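Local coordinates for protein FkbI (Streptomyces hygroscopicus, PDB 1R2J), which binds FAD and probably acts as an acyl-ACP dehydrogenase in making the methoxymalonyl extender unit of the polyketide FK520, at residues 37-41 with 74-79; 88-93 with 204-209. One frame throughout, in Å; residues are numbered along the deposited sequence.

Contact 1 (37-41 with 74-79)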
ATOM      1  N   GLY A  37     -11.960   5.062  11.202  1.00 25.06           N
ATOM      2  CA  GLY A  37     -12.307   4.056  10.211  1.00 23.42           C
ATOM      3  C   GLY A  37     -11.666   4.304   8.851  1.00 24.20           C
ATOM      4  O   GLY A  37     -11.840   3.521   7.910  1.00 20.47           O
ATOM      5  N   LEU A  38     -10.939   5.410   8.729  1.00 24.45           N
ATOM      6  CA  LEU A  38     -10.274   5.724   7.475  1.00 27.45           C
ATOM      7  C   LEU A  38      -9.057   4.802   7.473  1.00 30.14           C
ATOM      8  O   LEU A  38      -8.725   4.234   8.508  1.00 34.31           O
ATOM      9  CB  LEU A  38      -9.865   7.198   7.453  1.00 25.41           C
ATOM     10  CG  LEU A  38     -11.001   8.176   7.774  1.00 24.82           C
ATOM     11  CD1 LEU A  38     -10.422   9.559   8.039  1.00 25.94           C
ATOM     12  CD2 LEU A  38     -12.007   8.210   6.627  1.00 25.16           C
ATOM     13  N   LEU A  39      -8.390   4.634   6.339  1.00 32.18           N
ATOM     14  CA  LEU A  39      -7.242   3.719   6.300  1.00 33.88           C
ATOM     15  C   LEU A  39      -7.756   2.286   6.368  1.00 32.15           C
ATOM     16  O   LEU A  39      -7.016   1.341   6.115  1.00 31.77           O
ATOM     17  CB  LEU A  39      -6.300   3.956   7.490  1.00 34.67           C
ATOM     18  CG  LEU A  39      -5.352   5.158   7.478  1.00 35.47           C
ATOM     19  CD1 LEU A  39      -6.110   6.449   7.230  1.00 37.19           C
ATOM     20  CD2 LEU A  39      -4.631   5.207   8.799  1.00 36.58           C
ATOM     21  N   CYS A  40      -9.040   2.162   6.696  1.00 31.86           N
ATOM     22  CA  CYS A  40      -9.743   0.891   6.854  1.00 31.28           C
ATOM     23  C   CYS A  40     -11.150   0.986   6.279  1.00 30.81           C
ATOM     24  O   CYS A  40     -11.978   0.110   6.529  1.00 30.67           O
ATOM     25  CB  CYS A  40      -9.911   0.600   8.342  1.00 33.94           C
ATOM     26  SG  CYS A  40      -9.136  -0.852   8.950  1.00 30.67           S
ATOM     27  N   ALA A  41     -11.414   2.055   5.535  1.00 28.67           N
ATOM     28  CA  ALA A  41     -12.735   2.339   4.988  1.00 27.94           C
ATOM     29  C   ALA A  41     -13.625   1.194   4.503  1.00 27.37           C
ATOM     30  O   ALA A  41     -14.842   1.274   4.651  1.00 26.78           O
ATOM     31  CB  ALA A  41     -12.618   3.401   3.895  1.00 27.28           C
ATOM     32  N   VAL A  74       0.356   3.554   4.577  1.00 20.77           N
ATOM     33  CA  VAL A  74      -0.154   3.089   5.861  1.00 21.94           C
ATOM     34  C   VAL A  74      -1.583   2.605   5.675  1.00 21.15           C
ATOM     35  O   VAL A  74      -1.988   1.603   6.266  1.00 20.83           O
ATOM     36  CB  VAL A  74      -0.118   4.214   6.926  1.00 21.83           C
ATOM     37  CG1 VAL A  74      -0.706   3.717   8.243  1.00 23.14           C
ATOM     38  CG2 VAL A  74       1.315   4.658   7.148  1.00 23.41           C
ATOM     39  N   MET A  75      -2.341   3.320   4.844  1.00 20.75           N
ATOM     40  CA  MET A  75      -3.725   2.957   4.551  1.00 20.30           C
ATOM     41  C   MET A  75      -3.750   1.612   3.840  1.00 20.21           C
ATOM     42  O   MET A  75      -4.635   0.788   4.080  1.00 20.65           O
ATOM     43  CB  MET A  75      -4.384   3.986   3.628  1.00 18.72           C
ATOM     44  CG  MET A  75      -4.518   5.374   4.203  1.00 23.24           C
ATOM     45  SD  MET A  75      -5.284   6.516   3.019  1.00 26.85           S
ATOM     46  CE  MET A  75      -6.841   5.647   2.655  1.00 19.54           C
ATOM     47  N   THR A  76      -2.792   1.399   2.942  1.00 20.46           N
ATOM     48  CA  THR A  76      -2.743   0.138   2.211  1.00 21.26           C
ATOM     49  C   THR A  76      -2.415  -1.017   3.160  1.00 20.41           C
ATOM     50  O   THR A  76      -3.019  -2.081   3.070  1.00 20.13           O
ATOM     51  CB  THR A  76      -1.711   0.184   1.017  1.00 21.66           C
ATOM     52  OG1 THR A  76      -0.371   0.159   1.517  1.00 30.56           O
ATOM     53  CG2 THR A  76      -1.887   1.459   0.209  1.00 16.03           C
ATOM     54  N   SER A  77      -1.474  -0.802   4.078  1.00 20.76           N
ATOM     55  CA  SER A  77      -1.100  -1.840   5.035  1.00 22.21           C
ATOM     56  C   SER A  77      -2.277  -2.130   5.965  1.00 21.91           C
ATOM     57  O   SER A  77      -2.607  -3.289   6.224  1.00 20.80           O
ATOM     58  CB  SER A  77       0.111  -1.395   5.852  1.00 23.63           C
ATOM     59  OG  SER A  77       1.252  -1.253   5.025  1.00 24.78           O
ATOM     60  N   GLN A  78      -2.898  -1.066   6.466  1.00 23.48           N
ATOM     61  CA  GLN A  78      -4.056  -1.182   7.341  1.00 24.35           C
ATOM     62  C   GLN A  78      -5.145  -1.965   6.627  1.00 24.70           C
ATOM     63  O   GLN A  78      -5.659  -2.960   7.145  1.00 23.40           O
ATOM     64  CB  GLN A  78      -4.615   0.199   7.682  1.00 26.08           C
ATOM     65  CG  GLN A  78      -4.134   0.798   8.992  1.00 32.48           C
ATOM     66  CD  GLN A  78      -4.494  -0.054  10.195  1.00 30.06           C
ATOM     67  OE1 GLN A  78      -3.792  -1.002  10.518  1.00 35.74           O
ATOM     68  NE2 GLN A  78      -5.599   0.278  10.856  1.00 32.84           N
ATOM     69  N   GLY A  79      -5.494  -1.491   5.434  1.00 24.13           N
ATOM     70  CA  GLY A  79      -6.538  -2.116   4.647  1.00 23.52           C
ATOM     71  C   GLY A  79      -6.255  -3.551   4.272  1.00 23.19           C
ATOM     72  O   GLY A  79      -7.167  -4.386   4.244  1.00 22.69           O
TER

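Contact 2 (88-93 with 204-209)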
ATOM      1  N   LEU A  88      -9.774 -14.575   5.812  1.00 38.60           N
ATOM      2  CA  LEU A  88      -9.266 -15.829   6.364  1.00 39.24           C
ATOM      3  C   LEU A  88      -9.788 -16.133   7.775  1.00 40.34           C
ATOM      4  O   LEU A  88     -10.179 -17.264   8.070  1.00 42.64           O
ATOM      5  CB  LEU A  88      -7.733 -15.793   6.397  1.00 37.46           C
ATOM      6  CG  LEU A  88      -6.996 -15.455   5.098  1.00 36.21           C
ATOM      7  CD1 LEU A  88      -5.498 -15.384   5.365  1.00 36.53           C
ATOM      8  CD2 LEU A  88      -7.303 -16.494   4.039  1.00 34.46           C
ATOM      9  N   GLY A  89      -9.790 -15.125   8.643  1.00 40.00           N
ATOM     10  CA  GLY A  89     -10.254 -15.320  10.006  1.00 40.12           C
ATOM     11  C   GLY A  89     -11.682 -15.829  10.120  1.00 39.51           C
ATOM     12  O   GLY A  89     -12.440 -15.797   9.149  1.00 38.57           O
ATOM     13  N   ASP A  90     -12.048 -16.308  11.305  1.00 39.01           N
ATOM     14  CA  ASP A  90     -13.400 -16.807  11.527  1.00 40.25           C
ATOM     15  C   ASP A  90     -14.284 -15.694  12.089  1.00 40.16           C
ATOM     16  O   ASP A  90     -13.940 -14.515  12.008  1.00 39.04           O
ATOM     17  CB  ASP A  90     -13.394 -18.009  12.488  1.00 40.94           C
ATOM     18  CG  ASP A  90     -12.724 -17.702  13.816  1.00 42.67           C
ATOM     19  OD1 ASP A  90     -13.020 -16.644  14.405  1.00 45.42           O
ATOM     20  OD2 ASP A  90     -11.907 -18.524  14.284  1.00 43.99           O
ATOM     21  N   ALA A  91     -15.421 -16.080  12.658  1.00 39.65           N
ATOM     22  CA  ALA A  91     -16.363 -15.125  13.225  1.00 39.65           C
ATOM     23  C   ALA A  91     -15.773 -14.384  14.422  1.00 39.57           C
ATOM     24  O   ALA A  91     -15.869 -13.161  14.510  1.00 38.46           O
ATOM     25  CB  ALA A  91     -17.646 -15.843  13.635  1.00 40.78           C
ATOM     26  N   GLY A  92     -15.166 -15.130  15.339  1.00 38.91           N
ATOM     27  CA  GLY A  92     -14.578 -14.516  16.516  1.00 40.12           C
ATOM     28  C   GLY A  92     -13.332 -13.711  16.200  1.00 39.72           C
ATOM     29  O   GLY A  92     -13.079 -12.672  16.810  1.00 39.96           O
ATOM     30  N   GLN A  93     -12.549 -14.199  15.243  1.00 39.82           N
ATOM     31  CA  GLN A  93     -11.321 -13.528  14.835  1.00 38.32           C
ATOM     32  C   GLN A  93     -11.619 -12.213  14.132  1.00 38.16           C
ATOM     33  O   GLN A  93     -11.037 -11.181  14.459  1.00 37.45           O
ATOM     34  CB  GLN A  93     -10.506 -14.450  13.930  1.00 37.61           C
ATOM     35  CG  GLN A  93      -9.658 -15.431  14.717  1.00 37.21           C
ATOM     36  CD  GLN A  93      -9.077 -16.535  13.866  1.00 37.04           C
ATOM     37  OE1 GLN A  93      -8.150 -17.227  14.287  1.00 38.85           O
ATOM     38  NE2 GLN A  93      -9.626 -16.720  12.670  1.00 36.12           N
ATOM     39  N   GLY A 204      -5.496 -18.793  19.057  1.00 38.20           N
ATOM     40  CA  GLY A 204      -6.520 -18.000  18.401  1.00 36.75           C
ATOM     41  C   GLY A 204      -5.956 -16.910  17.509  1.00 36.35           C
ATOM     42  O   GLY A 204      -6.682 -16.308  16.714  1.00 36.12           O
ATOM     43  N   ALA A 205      -4.658 -16.655  17.643  1.00 35.54           N
ATOM     44  CA  ALA A 205      -3.986 -15.634  16.850  1.00 34.92           C
ATOM     45  C   ALA A 205      -3.820 -16.115  15.421  1.00 35.00           C
ATOM     46  O   ALA A 205      -3.746 -15.311  14.494  1.00 36.03           O
ATOM     47  CB  ALA A 205      -2.628 -15.315  17.449  1.00 34.08           C
ATOM     48  N   VAL A 206      -3.761 -17.433  15.246  1.00 34.45           N
ATOM     49  CA  VAL A 206      -3.608 -18.020  13.921  1.00 33.44           C
ATOM     50  C   VAL A 206      -4.952 -18.082  13.214  1.00 33.47           C
ATOM     51  O   VAL A 206      -5.825 -18.867  13.579  1.00 33.63           O
ATOM     52  CB  VAL A 206      -3.023 -19.435  14.010  1.00 33.10           C
ATOM     53  CG1 VAL A 206      -2.766 -19.980  12.621  1.00 33.72           C
ATOM     54  CG2 VAL A 206      -1.738 -19.405  14.816  1.00 34.13           C
ATOM     55  N   LEU A 207      -5.109 -17.252  12.191  1.00 33.67           N
ATOM     56  CA  LEU A 207      -6.353 -17.191  11.435  1.00 33.63           C
ATOM     57  C   LEU A 207      -6.802 -18.555  10.924  1.00 34.34           C
ATOM     58  O   LEU A 207      -5.982 -19.396  10.561  1.00 34.19           O
ATOM     59  CB  LEU A 207      -6.197 -16.218  10.264  1.00 32.00           C
ATOM     60  CG  LEU A 207      -5.935 -14.754  10.643  1.00 32.33           C
ATOM     61  CD1 LEU A 207      -5.679 -13.940   9.386  1.00 31.05           C
ATOM     62  CD2 LEU A 207      -7.118 -14.190  11.417  1.00 31.56           C
ATOM     63  N   ALA A 208      -8.113 -18.770  10.909  1.00 36.37           N
ATOM     64  CA  ALA A 208      -8.682 -20.024  10.432  1.00 38.43           C
ATOM     65  C   ALA A 208      -8.432 -20.102   8.933  1.00 40.14           C
ATOM     66  O   ALA A 208      -8.376 -19.080   8.249  1.00 40.17           O
ATOM     67  CB  ALA A 208     -10.178 -20.065  10.720  1.00 38.87           C
ATOM     68  N   GLY A 209      -8.288 -21.310   8.411  1.00 41.03           N
ATOM     69  CA  GLY A 209      -8.021 -21.423   6.990  1.00 42.47           C
ATOM     70  C   GLY A 209      -6.532 -21.277   6.738  1.00 41.76           C
ATOM     71  O   GLY A 209      -6.088 -21.192   5.595  1.00 41.00           O
TER

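Contact 1 (37-41 with 74-79)
The helix that ends just before G37 closes with a Schellman motif, G37 taking the positive phi, and the chain then turns at L39 and C40 against the side of helix 69-88. The backbones come very close: the CA atoms of L39 and M75 are 4.0 Å apart, those of C40 and G79 4.9 Å. The carbonyl O of L39 lies 3.3 Å from N of G79, but at a poor angle for a hydrogen bond; N of G79 gives its hydrogen bond to O of M75 (2.8 Å). L39 does most of the packing. Its CG lies 3.4 Å from CG of M75, and its CD2 is 4.2 Å from CG1 of V74. The aliphatic start of Q78 comes in beside it, CB at 3.1 Å from O of L39, while OE1 of Q78 bonds to the backbone N of A107. M75 also packs on helix 54-67. This is buried loop-on-helix packing inside the all-helical N-terminal domain of the acyl-CoA dehydrogenase fold.

Contact 2 (88-93 with 204-209)
Start at G204, in a short 3-10 turn just past strand 199-202. The end of the Q93 side chain reaches in beside the backbone of G204, V206 and A208. A205 turns its side chain away, and V206 does the same. L207 is the main apolar partner. Its CD1 lies 4.1 Å from CB of L88, and its CD2 sits 3.6 Å from CA of G89, where a CB would be tight against this methyl. A208 follows with its methyl beside the bend, CB 4.2 Å from CB of D90. The carbonyls of L88 and A208 are crowded, O to O at 2.6 Å, a separation too short to be comfortable for two acceptors. G209, with positive phi, ends the segment near L88.

On the other side, G89 breaks the helical path and D90 N-caps the next helix, its OD1 accepting from N of Q93 at 2.6 Å. The corner between helices 69-88 and 91-100 thus rests on the segment leaving the beta domain. Backbone hydrogen bonds between A205 and V167 and between L207 and V165 hold that segment along strand 164-169, V165 touches both L88 and L207, and V206 packs on strand 126-130.

Helix 69-88 ties the two contacts together: contact 1 lies on its middle turns, and contact 2 begins at its last residue, where the chain bends into helix 91-100. Their centres are 20 Å apart and their nearest atoms about 11 Å. Contact 1 is internal to the helical N-terminal domain, its centre about 9 Å from that of the chain; contact 2, with its centre about 23 Å away, joins that domain to the beta domain. FAD belongs to neither: the side chain of V74 is about 10 Å from it, that of L88 about 14 Å. Of the FAD-binding side chains, T144 is about 6 Å from that of V74 and V109 about 9 Å from that of L88.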